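Local coordinates for protein nourseothricin acetyltransferase (Streptomyces noursei, PDB 5C82) that probably transfers an acetyl group to the antibiotic nourseothricin, as expected of a GNAT-family acetyltransferase linked to antibiotic resistance, at residues R11-V16 / T81-G86; D76-T81 / V97-W102; G140-E145 / M185-P190. The protein carries 1 engineered substitution. All blocks are in the same frame, centred on the assembly; numbering follows the deposited sequence.

In the fold
All three contacts join neighbouring antiparallel strands of one mixed sheet, the central sheet of the GNAT fold. Contact 1 pairs the outermost strand 11-14 with strand 79-85. Contact 2 takes the start of strand 79-85 and pairs it with strand 91-100. The two share Thr81 and touch between Thr14 and Arg80. Contact 3 joins strands 141-147 and 182-188, its centre about 21 Å from that of contact 1 and about 14 Å from that of contact 2. Contacts 1 and 2 lie at the surface. Contact 1 sets arginine over a valine and a tyrosine; contact 2 joins arginine, aspartate and serines. Contact 3 is partly buried and packs leucine against selenomethionine.

Contact 1 of 3, residues R11-V16 / T81-G86; sequences RYRTSV and TFVAYG
Arg13 lies across Val83 and Tyr85 on one face of an antiparallel strand pair at the edge of the GNAT sheet. Two backbone bonds join Arg13 to Val83, and two join Arg11 to Tyr85. Ser15 N adds a fifth, to Thr81 O at 2.9 Å. The Arg13 side chain leaves CB with CG between the backbone N and the carbonyl carbon (chi1 55°). Arg13 CG packs on Val83 CG2 at 3.8 Å. From CG to NE the chain is extended. Arg13 CZ lies 4.1 Å from Val83 CG2 and 4.1 Å from Tyr85 CE1. Arg13 NH1 sits 3.6 Å from Val83 CG2 and donates to Thr14 O at 3.2 Å. Arg13 NH2 ends 3.6 Å from Tyr85 CE1, with guanidinium and ring planes 27° apart. On the other face, Tyr12 CE2 touches Ala84 CB at 3.5 Å, and helix 122-137 packs against both residues. A water joins Ser15 OG to Thr81 N. Asp19 forms a salt bridge with Arg13 NH1 and a hydrogen bond with Tyr85 OH. The guanidinium thus has both an apolar seat and polar anchors, which should hold its charge in place on the sheet surface.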
ATOM      1  N   ARG A  11      16.084  27.819  -4.857  1.00 20.19           N
ATOM      2  CA  ARG A  11      15.267  28.053  -6.056  1.00 19.06           C
ATOM      3  C   ARG A  11      14.493  26.792  -6.265  1.00 22.47           C
ATOM      4  O   ARG A  11      15.016  25.714  -6.002  1.00 22.27           O
ATOM      5  CB  ARG A  11      16.121  28.387  -7.289  1.00 15.90           C
ATOM      6  CG  ARG A  11      16.919  29.683  -7.112  1.00 14.56           C
ATOM      7  CD  ARG A  11      17.925  29.885  -8.235  1.00 17.38           C
ATOM      8  NE  ARG A  11      18.643  31.158  -8.080  1.00 25.34           N
ATOM      9  CZ  ARG A  11      18.171  32.336  -8.474  1.00 32.45           C
ATOM     10  NH1 ARG A  11      16.985  32.419  -9.078  1.00 13.91           N
ATOM     11  NH2 ARG A  11      18.886  33.435  -8.293  1.00 18.27           N
ATOM     12  N   TYR A  12      13.242  26.911  -6.697  1.00 18.52           N
ATOM     13  CA  TYR A  12      12.373  25.752  -6.849  1.00 17.79           C
ATOM     14  C   TYR A  12      11.724  25.765  -8.196  1.00 20.94           C
ATOM     15  O   TYR A  12      11.334  26.820  -8.667  1.00 19.16           O
ATOM     16  CB  TYR A  12      11.276  25.762  -5.772  1.00 18.55           C
ATOM     17  CG  TYR A  12      11.799  25.764  -4.359  1.00 19.72           C
ATOM     18  CD1 TYR A  12      12.060  26.960  -3.691  1.00 20.73           C
ATOM     19  CD2 TYR A  12      11.978  24.571  -3.659  1.00 20.99           C
ATOM     20  CE1 TYR A  12      12.539  26.966  -2.382  1.00 21.32           C
ATOM     21  CE2 TYR A  12      12.478  24.566  -2.358  1.00 21.39           C
ATOM     22  CZ  TYR A  12      12.772  25.764  -1.732  1.00 25.52           C
ATOM     23  OH  TYR A  12      13.251  25.737  -0.452  1.00 24.36           O
ATOM     24  N   ARG A  13      11.585  24.586  -8.805  1.00 18.44           N
ATOM     25  CA  ARG A  13      10.933  24.422 -10.099  1.00 18.09           C
ATOM     26  C   ARG A  13      10.520  22.972 -10.356  1.00 20.39           C
ATOM     27  O   ARG A  13      10.877  22.057  -9.610  1.00 18.86           O
ATOM     28  CB  ARG A  13      11.835  24.925 -11.263  1.00 18.23           C
ATOM     29  CG  ARG A  13      13.233  24.322 -11.343  1.00 17.63           C
ATOM     30  CD  ARG A  13      13.870  24.644 -12.695  1.00 18.34           C
ATOM     31  NE  ARG A  13      15.269  24.216 -12.788  1.00 17.38           N
ATOM     32  CZ  ARG A  13      15.661  22.964 -13.016  1.00 29.55           C
ATOM     33  NH1 ARG A  13      14.765  22.003 -13.194  1.00 16.67           N
ATOM     34  NH2 ARG A  13      16.950  22.668 -13.083  1.00 21.25           N
ATOM     35  N   THR A  14       9.808  22.769 -11.453  1.00 16.40           N
ATOM     36  CA  THR A  14       9.473  21.442 -11.912  1.00 17.18           C
ATOM     37  C   THR A  14      10.780  20.895 -12.535  1.00 21.29           C
ATOM     38  O   THR A  14      11.600  21.678 -13.051  1.00 20.93           O
ATOM     39  CB  THR A  14       8.244  21.500 -12.817  1.00 20.42           C
ATOM     40  OG1 THR A  14       7.120  21.810 -11.992  1.00 17.47           O
ATOM     41  CG2 THR A  14       7.976  20.195 -13.524  1.00 19.38           C
ATOM     42  N   SER A  15      11.028  19.595 -12.361  1.00 17.11           N
ATOM     43  CA  SER A  15      12.228  18.958 -12.897  1.00 17.49           C
ATOM     44  C   SER A  15      12.190  18.969 -14.446  1.00 23.27           C
ATOM     45  O   SER A  15      11.119  19.058 -15.053  1.00 19.85           O
ATOM     46  CB  SER A  15      12.313  17.508 -12.438  1.00 19.31           C
ATOM     47  OG  SER A  15      11.348  16.746 -13.148  1.00 26.41           O
ATOM     48  N   VAL A  16      13.373  18.830 -15.058  1.00 23.27           N
ATOM     49  CA  VAL A  16      13.572  18.742 -16.505  1.00 23.81           C
ATOM     50  C   VAL A  16      14.419  17.479 -16.726  1.00 29.86           C
ATOM     51  O   VAL A  16      15.071  17.054 -15.761  1.00 27.54           O
ATOM     52  CB  VAL A  16      14.212  20.025 -17.125  1.00 26.29           C
ATOM     53  CG1 VAL A  16      13.251  21.218 -17.039  1.00 26.70           C
ATOM     54  CG2 VAL A  16      15.573  20.363 -16.511  1.00 25.04           C
ATOM     55  N   THR A  81       7.639  15.916 -10.535  1.00 20.28           N
ATOM     56  CA  THR A  81       8.842  16.014  -9.712  1.00 19.14           C
ATOM     57  C   THR A  81       9.194  17.490  -9.537  1.00 21.16           C
ATOM     58  O   THR A  81       9.322  18.213 -10.522  1.00 20.07           O
ATOM     59  CB  THR A  81      10.037  15.229 -10.320  1.00 23.93           C
ATOM     60  OG1 THR A  81       9.692  13.856 -10.455  1.00 28.79           O
ATOM     61  CG2 THR A  81      11.329  15.355  -9.486  1.00 16.19           C
ATOM     62  N   PHE A  82       9.383  17.917  -8.282  1.00 17.64           N
ATOM     63  CA  PHE A  82       9.827  19.262  -7.943  1.00 16.90           C
ATOM     64  C   PHE A  82      11.241  19.189  -7.396  1.00 19.39           C
ATOM     65  O   PHE A  82      11.549  18.315  -6.586  1.00 16.39           O
ATOM     66  CB  PHE A  82       8.891  19.936  -6.933  1.00 18.53           C
ATOM     67  CG  PHE A  82       7.478  20.074  -7.424  1.00 20.30           C
ATOM     68  CD1 PHE A  82       7.129  21.091  -8.307  1.00 23.90           C
ATOM     69  CD2 PHE A  82       6.475  19.246  -6.937  1.00 23.05           C
ATOM     70  CE1 PHE A  82       5.815  21.227  -8.752  1.00 26.48           C
ATOM     71  CE2 PHE A  82       5.160  19.378  -7.380  1.00 27.28           C
ATOM     72  CZ  PHE A  82       4.831  20.380  -8.271  1.00 26.92           C
ATOM     73  N   VAL A  83      12.111  20.094  -7.862  1.00 17.90           N
ATOM     74  CA  VAL A  83      13.517  20.147  -7.440  1.00 16.67           C
ATOM     75  C   VAL A  83      13.776  21.445  -6.714  1.00 20.77           C
ATOM     76  O   VAL A  83      13.139  22.450  -7.018  1.00 21.22           O
ATOM     77  CB  VAL A  83      14.510  19.963  -8.633  1.00 18.90           C
ATOM     78  CG1 VAL A  83      14.518  18.521  -9.149  1.00 17.24           C
ATOM     79  CG2 VAL A  83      14.240  20.969  -9.766  1.00 18.68           C
ATOM     80  N   ALA A  84      14.737  21.433  -5.805  1.00 17.39           N
ATOM     81  CA  ALA A  84      15.212  22.600  -5.051  1.00 17.66           C
ATOM     82  C   ALA A  84      16.714  22.717  -5.267  1.00 21.06           C
ATOM     83  O   ALA A  84      17.442  21.753  -5.019  1.00 21.10           O
ATOM     84  CB  ALA A  84      14.921  22.439  -3.561  1.00 18.02           C
ATOM     85  N   TYR A  85      17.171  23.860  -5.785  1.00 17.73           N
ATOM     86  CA  TYR A  85      18.600  24.106  -6.032  1.00 17.70           C
ATOM     87  C   TYR A  85      19.129  25.202  -5.117  1.00 23.45           C
ATOM     88  O   TYR A  85      18.473  26.217  -4.914  1.00 21.40           O
ATOM     89  CB  TYR A  85      18.860  24.466  -7.506  1.00 17.55           C
ATOM     90  CG  TYR A  85      18.966  23.257  -8.413  1.00 19.37           C
ATOM     91  CD1 TYR A  85      17.837  22.716  -9.020  1.00 20.53           C
ATOM     92  CD2 TYR A  85      20.198  22.668  -8.683  1.00 20.50           C
ATOM     93  CE1 TYR A  85      17.925  21.591  -9.835  1.00 21.06           C
ATOM     94  CE2 TYR A  85      20.300  21.545  -9.508  1.00 21.00           C
ATOM     95  CZ  TYR A  85      19.160  21.010 -10.078  1.00 28.45           C
ATOM     96  OH  TYR A  85      19.254  19.908 -10.890  1.00 29.03           O
ATOM     97  N   GLY A  86      20.319  24.989  -4.587  1.00 25.00           N
ATOM     98  CA  GLY A  86      20.993  25.970  -3.747  1.00 27.17           C
ATOM     99  C   GLY A  86      21.699  27.028  -4.571  1.00 36.66           C
ATOM    100  O   GLY A  86      21.700  26.944  -5.803  1.00 35.68           O
TER
HETATM  101  O   HOH W   1       8.606  16.648 -13.346  1.00 21.27           O

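Contact 2 of 3, residues D76-T81 / V97-W102; sequences DPDSRT and VSYSGW
Arg80 and Val97 form a hydrogen-bonded antiparallel pair, and Ser79 and Ser98 beside them a non-hydrogen-bonded one, with the strand axes 4.8 Å apart. This is the open end of the beta hairpin made by strands 79-85 and 91-100 in the GNAT sheet. Val97 N donates to Arg80 O at 2.7 Å, almost in line with the carbonyl. Arg80 N returns a bond to Val97 O. Ser79 CA also points its hydrogen at Val97 O, a CA-H...O contact of 3.4 Å. Beyond the serines the pairing weakens. Tyr99 N is 2.8 Å from Asp78 O, but the angle at the hydrogen is only 129°, and the bond is weak.

Val97 CG2 is the branch that meets Arg80. It lies 3.4 Å from Arg80 O and 4.0 Å from Arg80 CB. The arginine chain then leads away from Val97, and its NE has a probable hydrogen bond to Thr14 OG1 on the next strand. Phe133 of helix 122-137 packs on both Arg80 and Val97, so this face of the hairpin lies under the helix. The Tyr99 side chain also touches Arg137 of the same helix, and Asp78 OD1 makes a long, weak ion pair with that arginine. Asp78 CB packs against Tyr99 CB, and its carboxylate plane is turned 64° from the ring. Asp78 OD1 comes to the edge of the Tyr99 ring, near its plane, 3.7 Å from CD2.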
ATOM      1  N   ASP A  76       1.370  11.824 -19.010  1.00 78.91           N
ATOM      2  CA  ASP A  76       1.957  11.939 -17.677  1.00 78.63           C
ATOM      3  C   ASP A  76       1.438  13.218 -16.935  1.00 80.60           C
ATOM      4  O   ASP A  76       2.251  14.063 -16.540  1.00 80.86           O
ATOM      5  CB  ASP A  76       3.501  11.903 -17.794  1.00 80.94           C
ATOM      6  CG  ASP A  76       4.250  11.700 -16.487  1.00 95.13           C
ATOM      7  OD1 ASP A  76       4.176  10.579 -15.923  1.00 95.63           O
ATOM      8  OD2 ASP A  76       4.947  12.647 -16.050  1.00101.65           O
ATOM      9  N   PRO A  77       0.098  13.394 -16.730  1.00 74.50           N
ATOM     10  CA  PRO A  77      -0.382  14.625 -16.067  1.00 72.74           C
ATOM     11  C   PRO A  77      -0.521  14.555 -14.543  1.00 71.28           C
ATOM     12  O   PRO A  77      -0.484  15.595 -13.879  1.00 70.52           O
ATOM     13  CB  PRO A  77      -1.739  14.873 -16.733  1.00 74.71           C
ATOM     14  CG  PRO A  77      -2.205  13.508 -17.195  1.00 79.73           C
ATOM     15  CD  PRO A  77      -1.042  12.539 -17.137  1.00 75.69           C
ATOM     16  N   ASP A  78      -0.738  13.342 -14.000  1.00 63.32           N
ATOM     17  CA  ASP A  78      -0.925  13.102 -12.572  1.00 60.74           C
ATOM     18  C   ASP A  78       0.386  12.922 -11.809  1.00 58.27           C
ATOM     19  O   ASP A  78       0.389  13.023 -10.583  1.00 57.93           O
ATOM     20  CB  ASP A  78      -1.879  11.920 -12.347  1.00 62.65           C
ATOM     21  CG  ASP A  78      -3.308  12.171 -12.799  1.00 67.84           C
ATOM     22  OD1 ASP A  78      -3.797  13.319 -12.631  1.00 65.93           O
ATOM     23  OD2 ASP A  78      -3.953  11.213 -13.282  1.00 72.23           O
ATOM     24  N   SER A  79       1.499  12.682 -12.533  1.00 50.01           N
ATOM     25  CA  SER A  79       2.841  12.547 -11.971  1.00 47.45           C
ATOM     26  C   SER A  79       3.618  13.876 -12.120  1.00 45.02           C
ATOM     27  O   SER A  79       3.413  14.589 -13.109  1.00 46.05           O
ATOM     28  CB  SER A  79       3.592  11.408 -12.656  1.00 51.34           C
ATOM     29  OG  SER A  79       4.929  11.293 -12.192  1.00 63.31           O
ATOM     30  N   ARG A  80       4.479  14.215 -11.129  1.00 33.62           N
ATOM     31  CA  ARG A  80       5.324  15.417 -11.142  1.00 29.80           C
ATOM     32  C   ARG A  80       6.496  15.314 -10.165  1.00 27.09           C
ATOM     33  O   ARG A  80       6.357  14.712  -9.102  1.00 24.30           O
ATOM     34  CB  ARG A  80       4.514  16.681 -10.835  1.00 27.80           C
ATOM     35  CG  ARG A  80       5.172  17.974 -11.331  1.00 35.33           C
ATOM     36  CD  ARG A  80       4.129  19.046 -11.409  1.00 46.44           C
ATOM     37  NE  ARG A  80       4.555  20.227 -12.148  1.00 64.25           N
ATOM     38  CZ  ARG A  80       3.766  20.893 -12.980  1.00 76.41           C
ATOM     39  NH1 ARG A  80       2.523  20.478 -13.203  1.00 54.63           N
ATOM     40  NH2 ARG A  80       4.217  21.970 -13.609  1.00 67.08           N
ATOM     41  N   THR A  81       7.639  15.916 -10.535  1.00 20.28           N
ATOM     42  CA  THR A  81       8.842  16.014  -9.712  1.00 19.14           C
ATOM     43  C   THR A  81       9.194  17.490  -9.537  1.00 21.16           C
ATOM     44  O   THR A  81       9.322  18.213 -10.522  1.00 20.07           O
ATOM     45  CB  THR A  81      10.037  15.229 -10.320  1.00 23.93           C
ATOM     46  OG1 THR A  81       9.692  13.856 -10.455  1.00 28.79           O
ATOM     47  CG2 THR A  81      11.329  15.355  -9.486  1.00 16.19           C
ATOM     48  N   VAL A  97       5.893  13.172  -6.880  1.00 18.44           N
ATOM     49  CA  VAL A  97       4.489  13.012  -6.531  1.00 18.04           C
ATOM     50  C   VAL A  97       3.736  12.330  -7.653  1.00 27.06           C
ATOM     51  O   VAL A  97       4.100  12.454  -8.831  1.00 27.61           O
ATOM     52  CB  VAL A  97       3.796  14.320  -6.038  1.00 21.20           C
ATOM     53  CG1 VAL A  97       4.547  14.941  -4.859  1.00 20.18           C
ATOM     54  CG2 VAL A  97       3.583  15.347  -7.161  1.00 20.92           C
ATOM     55  N   SER A  98       2.691  11.593  -7.277  1.00 25.19           N
ATOM     56  CA  SER A  98       1.810  10.888  -8.194  1.00 25.26           C
ATOM     57  C   SER A  98       0.382  11.065  -7.659  1.00 29.58           C
ATOM     58  O   SER A  98       0.166  10.961  -6.454  1.00 28.90           O
ATOM     59  CB  SER A  98       2.193   9.414  -8.249  1.00 28.54           C
ATOM     60  OG  SER A  98       1.153   8.638  -8.814  1.00 41.92           O
ATOM     61  N   TYR A  99      -0.582  11.335  -8.546  1.00 26.02           N
ATOM     62  CA  TYR A  99      -1.970  11.534  -8.143  1.00 25.35           C
ATOM     63  C   TYR A  99      -2.873  10.387  -8.600  1.00 32.54           C
ATOM     64  O   TYR A  99      -2.787   9.955  -9.753  1.00 32.78           O
ATOM     65  CB  TYR A  99      -2.510  12.863  -8.679  1.00 24.34           C
ATOM     66  CG  TYR A  99      -3.930  13.134  -8.231  1.00 24.23           C
ATOM     67  CD1 TYR A  99      -4.222  13.391  -6.893  1.00 24.45           C
ATOM     68  CD2 TYR A  99      -4.987  13.115  -9.140  1.00 24.46           C
ATOM     69  CE1 TYR A  99      -5.527  13.616  -6.471  1.00 22.89           C
ATOM     70  CE2 TYR A  99      -6.296  13.351  -8.730  1.00 24.61           C
ATOM     71  CZ  TYR A  99      -6.557  13.618  -7.394  1.00 27.31           C
ATOM     72  OH  TYR A  99      -7.839  13.827  -6.963  1.00 25.10           O
ATOM     73  N   SER A 100      -3.770   9.940  -7.709  1.00 28.88           N
ATOM     74  CA  SER A 100      -4.758   8.902  -8.005  1.00 28.31           C
ATOM     75  C   SER A 100      -6.143   9.472  -7.693  1.00 31.21           C
ATOM     76  O   SER A 100      -6.443   9.796  -6.532  1.00 32.10           O
ATOM     77  CB  SER A 100      -4.467   7.642  -7.190  1.00 33.34           C
ATOM     78  OG  SER A 100      -5.590   6.775  -7.145  1.00 45.89           O
ATOM     79  N   GLY A 101      -6.943   9.642  -8.736  1.00 26.56           N
ATOM     80  CA  GLY A 101      -8.294  10.195  -8.660  1.00 26.30           C
ATOM     81  C   GLY A 101      -9.338   9.332  -7.962  1.00 30.77           C
ATOM     82  O   GLY A 101     -10.275   9.879  -7.374  1.00 31.49           O
ATOM     83  N   TRP A 102      -9.218   7.984  -8.023  1.00 26.76           N
ATOM     84  CA  TRP A 102     -10.180   7.084  -7.365  1.00 28.05           C
ATOM     85  C   TRP A 102     -10.374   7.415  -5.852  1.00 27.35           C
ATOM     86  O   TRP A 102     -11.501   7.459  -5.357  1.00 23.80           O
ATOM     87  CB  TRP A 102      -9.816   5.597  -7.605  1.00 28.70           C
ATOM     88  CG  TRP A 102     -10.251   4.698  -6.486  1.00 31.03           C
ATOM     89  CD1 TRP A 102     -11.534   4.358  -6.156  1.00 34.32           C
ATOM     90  CD2 TRP A 102      -9.414   4.150  -5.466  1.00 30.80           C
ATOM     91  NE1 TRP A 102     -11.543   3.626  -4.994  1.00 34.08           N
ATOM     92  CE2 TRP A 102     -10.254   3.477  -4.550  1.00 34.83           C
ATOM     93  CE3 TRP A 102      -8.024   4.095  -5.277  1.00 31.78           C
ATOM     94  CZ2 TRP A 102      -9.758   2.778  -3.451  1.00 33.64           C
ATOM     95  CZ3 TRP A 102      -7.534   3.404  -4.184  1.00 33.34           C
ATOM     96  CH2 TRP A 102      -8.398   2.761  -3.283  1.00 33.93           C
TER

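Contact 3 of 3, residues G140-E145 / M185-P190; sequences GHLWLE and MSMPCP
Leu142 and Met187 exchange two backbone hydrogen bonds, and Leu144 and Met185 exchange two more. They zip strands 141-147 and 182-188 into an antiparallel ladder of the GNAT sheet. Leu142 N to Met187 O is 2.8 Å, and the donor lies nearly along the C=O axis. Its return bond, Met187 N to Leu142 O, is tilted from the carbonyl plane. Past the ladder, Cys189 N donates to Gly140 O at 2.9 Å. The N-H is straight, at 174°, but the nitrogen stands above the carbonyl plane, with a C=O...N angle of 114°. This bond extends the pairing beyond the end of the strand.

Leu142 and Met187, a selenomethionine, lie side by side and point the same way. Leu142 CD1 touches Met187 CE at 3.8 Å and Cys189 CB at 3.9 Å. The Met187 chain bends at chi3 (78°), which sets where CE lies. Thr131 of helix 122-137 packs on both Leu142 and Met187, and Ala134 of that helix on Cys189. Leu144 and Met185, also a selenomethionine, run side by side on the same face.

Trp143 and Ser186 lie on the other face, with His141 beside them. His141 NE2 is hydrogen-bonded to Arg105 NE, and Arg105 also makes a cation-pi contact with Trp143. Asp168 of the second subunit packs on Trp143, and Ala170 of that subunit on Ser186, so this face takes part in the dimer contact. Ser186 CB lies 3.4 Å from Leu142 O and 4.2 Å from His141 CD2.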
ATOM      1  N   GLY A 140      -7.985  14.914  -1.709  1.00 19.39           N
ATOM      2  CA  GLY A 140      -8.580  14.970  -0.384  1.00 17.55           C
ATOM      3  C   GLY A 140      -7.502  14.785   0.678  1.00 21.35           C
ATOM      4  O   GLY A 140      -7.680  15.208   1.831  1.00 21.36           O
ATOM      5  N   HIS A 141      -6.359  14.141   0.295  1.00 14.92           N
ATOM      6  CA  HIS A 141      -5.237  13.911   1.205  1.00 13.95           C
ATOM      7  C   HIS A 141      -3.889  13.655   0.498  1.00 18.97           C
ATOM      8  O   HIS A 141      -3.820  13.322  -0.688  1.00 17.41           O
ATOM      9  CB  HIS A 141      -5.554  12.778   2.232  1.00 13.78           C
ATOM     10  CG  HIS A 141      -5.546  11.383   1.663  1.00 16.35           C
ATOM     11  ND1 HIS A 141      -6.652  10.860   1.012  1.00 17.67           N
ATOM     12  CD2 HIS A 141      -4.567  10.446   1.692  1.00 16.28           C
ATOM     13  CE1 HIS A 141      -6.318   9.620   0.677  1.00 16.29           C
ATOM     14  NE2 HIS A 141      -5.065   9.332   1.053  1.00 16.18           N
ATOM     15  N   LEU A 142      -2.814  13.825   1.263  1.00 18.21           N
ATOM     16  CA  LEU A 142      -1.435  13.540   0.853  1.00 17.81           C
ATOM     17  C   LEU A 142      -1.037  12.293   1.605  1.00 19.51           C
ATOM     18  O   LEU A 142      -1.492  12.057   2.721  1.00 16.75           O
ATOM     19  CB  LEU A 142      -0.495  14.689   1.197  1.00 18.20           C
ATOM     20  CG  LEU A 142      -0.455  15.837   0.187  1.00 23.58           C
ATOM     21  CD1 LEU A 142      -1.529  16.842   0.496  1.00 24.57           C
ATOM     22  CD2 LEU A 142       0.927  16.522   0.201  1.00 24.57           C
ATOM     23  N   TRP A 143      -0.247  11.464   0.975  1.00 16.99           N
ATOM     24  CA  TRP A 143       0.124  10.189   1.565  1.00 17.03           C
ATOM     25  C   TRP A 143       1.586   9.898   1.330  1.00 18.41           C
ATOM     26  O   TRP A 143       2.109  10.232   0.274  1.00 18.16           O
ATOM     27  CB  TRP A 143      -0.753   9.083   0.937  1.00 15.02           C
ATOM     28  CG  TRP A 143      -0.523   7.685   1.438  1.00 15.23           C
ATOM     29  CD1 TRP A 143      -1.200   7.054   2.440  1.00 17.91           C
ATOM     30  CD2 TRP A 143       0.426   6.729   0.929  1.00 15.32           C
ATOM     31  NE1 TRP A 143      -0.749   5.756   2.574  1.00 17.21           N
ATOM     32  CE2 TRP A 143       0.261   5.536   1.672  1.00 19.28           C
ATOM     33  CE3 TRP A 143       1.435   6.776  -0.056  1.00 16.81           C
ATOM     34  CZ2 TRP A 143       1.012   4.380   1.410  1.00 18.80           C
ATOM     35  CZ3 TRP A 143       2.187   5.633  -0.306  1.00 18.48           C
ATOM     36  CH2 TRP A 143       1.950   4.442   0.397  1.00 19.07           C
ATOM     37  N   LEU A 144       2.232   9.215   2.284  1.00 13.57           N
ATOM     38  CA  LEU A 144       3.622   8.809   2.066  1.00 12.87           C
ATOM     39  C   LEU A 144       3.943   7.511   2.786  1.00 15.96           C
ATOM     40  O   LEU A 144       3.262   7.106   3.730  1.00 14.97           O
ATOM     41  CB  LEU A 144       4.640   9.932   2.413  1.00 13.27           C
ATOM     42  CG  LEU A 144       4.710  10.396   3.883  1.00 17.64           C
ATOM     43  CD1 LEU A 144       5.660   9.481   4.721  1.00 15.61           C
ATOM     44  CD2 LEU A 144       5.156  11.845   3.962  1.00 20.57           C
ATOM     45  N   GLU A 145       5.023   6.897   2.347  1.00 14.10           N
ATOM     46  CA  GLU A 145       5.598   5.699   2.904  1.00 13.83           C
ATOM     47  C   GLU A 145       6.956   6.114   3.436  1.00 17.17           C
ATOM     48  O   GLU A 145       7.625   6.945   2.819  1.00 15.08           O
ATOM     49  CB  GLU A 145       5.750   4.667   1.799  1.00 15.00           C
ATOM     50  CG  GLU A 145       6.233   3.313   2.274  1.00 28.53           C
ATOM     51  CD  GLU A 145       7.696   3.120   1.962  1.00 54.99           C
ATOM     52  OE1 GLU A 145       8.027   2.771   0.804  1.00 55.64           O
ATOM     53  OE2 GLU A 145       8.517   3.365   2.873  1.00 46.84           O
HETATM   54  N   MSE A 185       1.874   7.335   6.292  1.00 14.36           N
HETATM   55  CA  MSE A 185       1.435   8.572   6.947  1.00 13.07           C
HETATM   56  C   MSE A 185       0.618   9.410   5.995  1.00 15.90           C
HETATM   57  O   MSE A 185       0.890   9.449   4.792  1.00 14.63           O
HETATM   58  CB  MSE A 185       2.620   9.377   7.530  1.00 14.96           C
HETATM   59  CG  MSE A 185       3.532   8.557   8.471  1.00 19.34           C
HETATM   60 SE   MSE A 185       4.966   9.603   9.213  0.79 23.27          SE
HETATM   61  CE  MSE A 185       3.906  10.677  10.586  1.00 19.59           C
ATOM     62  N   SER A 186      -0.407  10.060   6.519  1.00 12.60           N
ATOM     63  CA  SER A 186      -1.253  10.876   5.678  1.00 12.66           C
ATOM     64  C   SER A 186      -1.560  12.216   6.312  1.00 18.40           C
ATOM     65  O   SER A 186      -1.448  12.385   7.527  1.00 16.34           O
ATOM     66  CB  SER A 186      -2.544  10.149   5.314  1.00 14.66           C
ATOM     67  OG  SER A 186      -3.337   9.937   6.471  1.00 23.21           O
HETATM   68  N   MSE A 187      -1.992  13.150   5.463  1.00 16.68           N
HETATM   69  CA  MSE A 187      -2.408  14.480   5.857  1.00 17.68           C
HETATM   70  C   MSE A 187      -3.607  14.850   5.013  1.00 21.81           C
HETATM   71  O   MSE A 187      -3.484  14.727   3.794  1.00 21.11           O
HETATM   72  CB  MSE A 187      -1.272  15.466   5.551  1.00 19.90           C
HETATM   73  CG  MSE A 187      -1.478  16.789   6.131  1.00 28.50           C
HETATM   74 SE   MSE A 187       0.018  17.907   5.680  1.00 38.31          SE
HETATM   75  CE  MSE A 187      -0.395  18.377   3.817  1.00 34.76           C
ATOM     76  N   PRO A 188      -4.728  15.380   5.583  1.00 19.63           N
ATOM     77  CA  PRO A 188      -5.811  15.881   4.719  1.00 20.60           C
ATOM     78  C   PRO A 188      -5.293  17.084   3.914  1.00 26.38           C
ATOM     79  O   PRO A 188      -4.449  17.844   4.406  1.00 23.45           O
ATOM     80  CB  PRO A 188      -6.908  16.302   5.706  1.00 22.49           C
ATOM     81  CG  PRO A 188      -6.234  16.507   6.993  1.00 26.30           C
ATOM     82  CD  PRO A 188      -5.017  15.627   7.010  1.00 21.86           C
ATOM     83  N   CYS A 189      -5.771  17.226   2.678  1.00 26.97           N
ATOM     84  CA  CYS A 189      -5.334  18.290   1.782  1.00 30.23           C
ATOM     85  C   CYS A 189      -6.212  19.552   1.961  1.00 36.51           C
ATOM     86  O   CYS A 189      -7.419  19.458   1.807  1.00 34.84           O
ATOM     87  CB  CYS A 189      -5.302  17.792   0.337  1.00 32.20           C
ATOM     88  SG  CYS A 189      -4.832  19.047  -0.875  1.00 37.51           S
ATOM     89  N   PRO A 190      -5.622  20.714   2.371  1.00 37.52           N
ATOM     90  CA  PRO A 190      -6.433  21.937   2.602  1.00 42.59           C
ATOM     91  C   PRO A 190      -7.339  22.378   1.447  1.00 70.61           C
ATOM     92  O   PRO A 190      -6.869  22.653   0.344  1.00 39.52           O
ATOM     93  CB  PRO A 190      -5.382  23.007   2.916  1.00 43.59           C
ATOM     94  CG  PRO A 190      -4.182  22.257   3.385  1.00 46.32           C
ATOM     95  CD  PRO A 190      -4.182  20.975   2.612  1.00 40.88           C
TER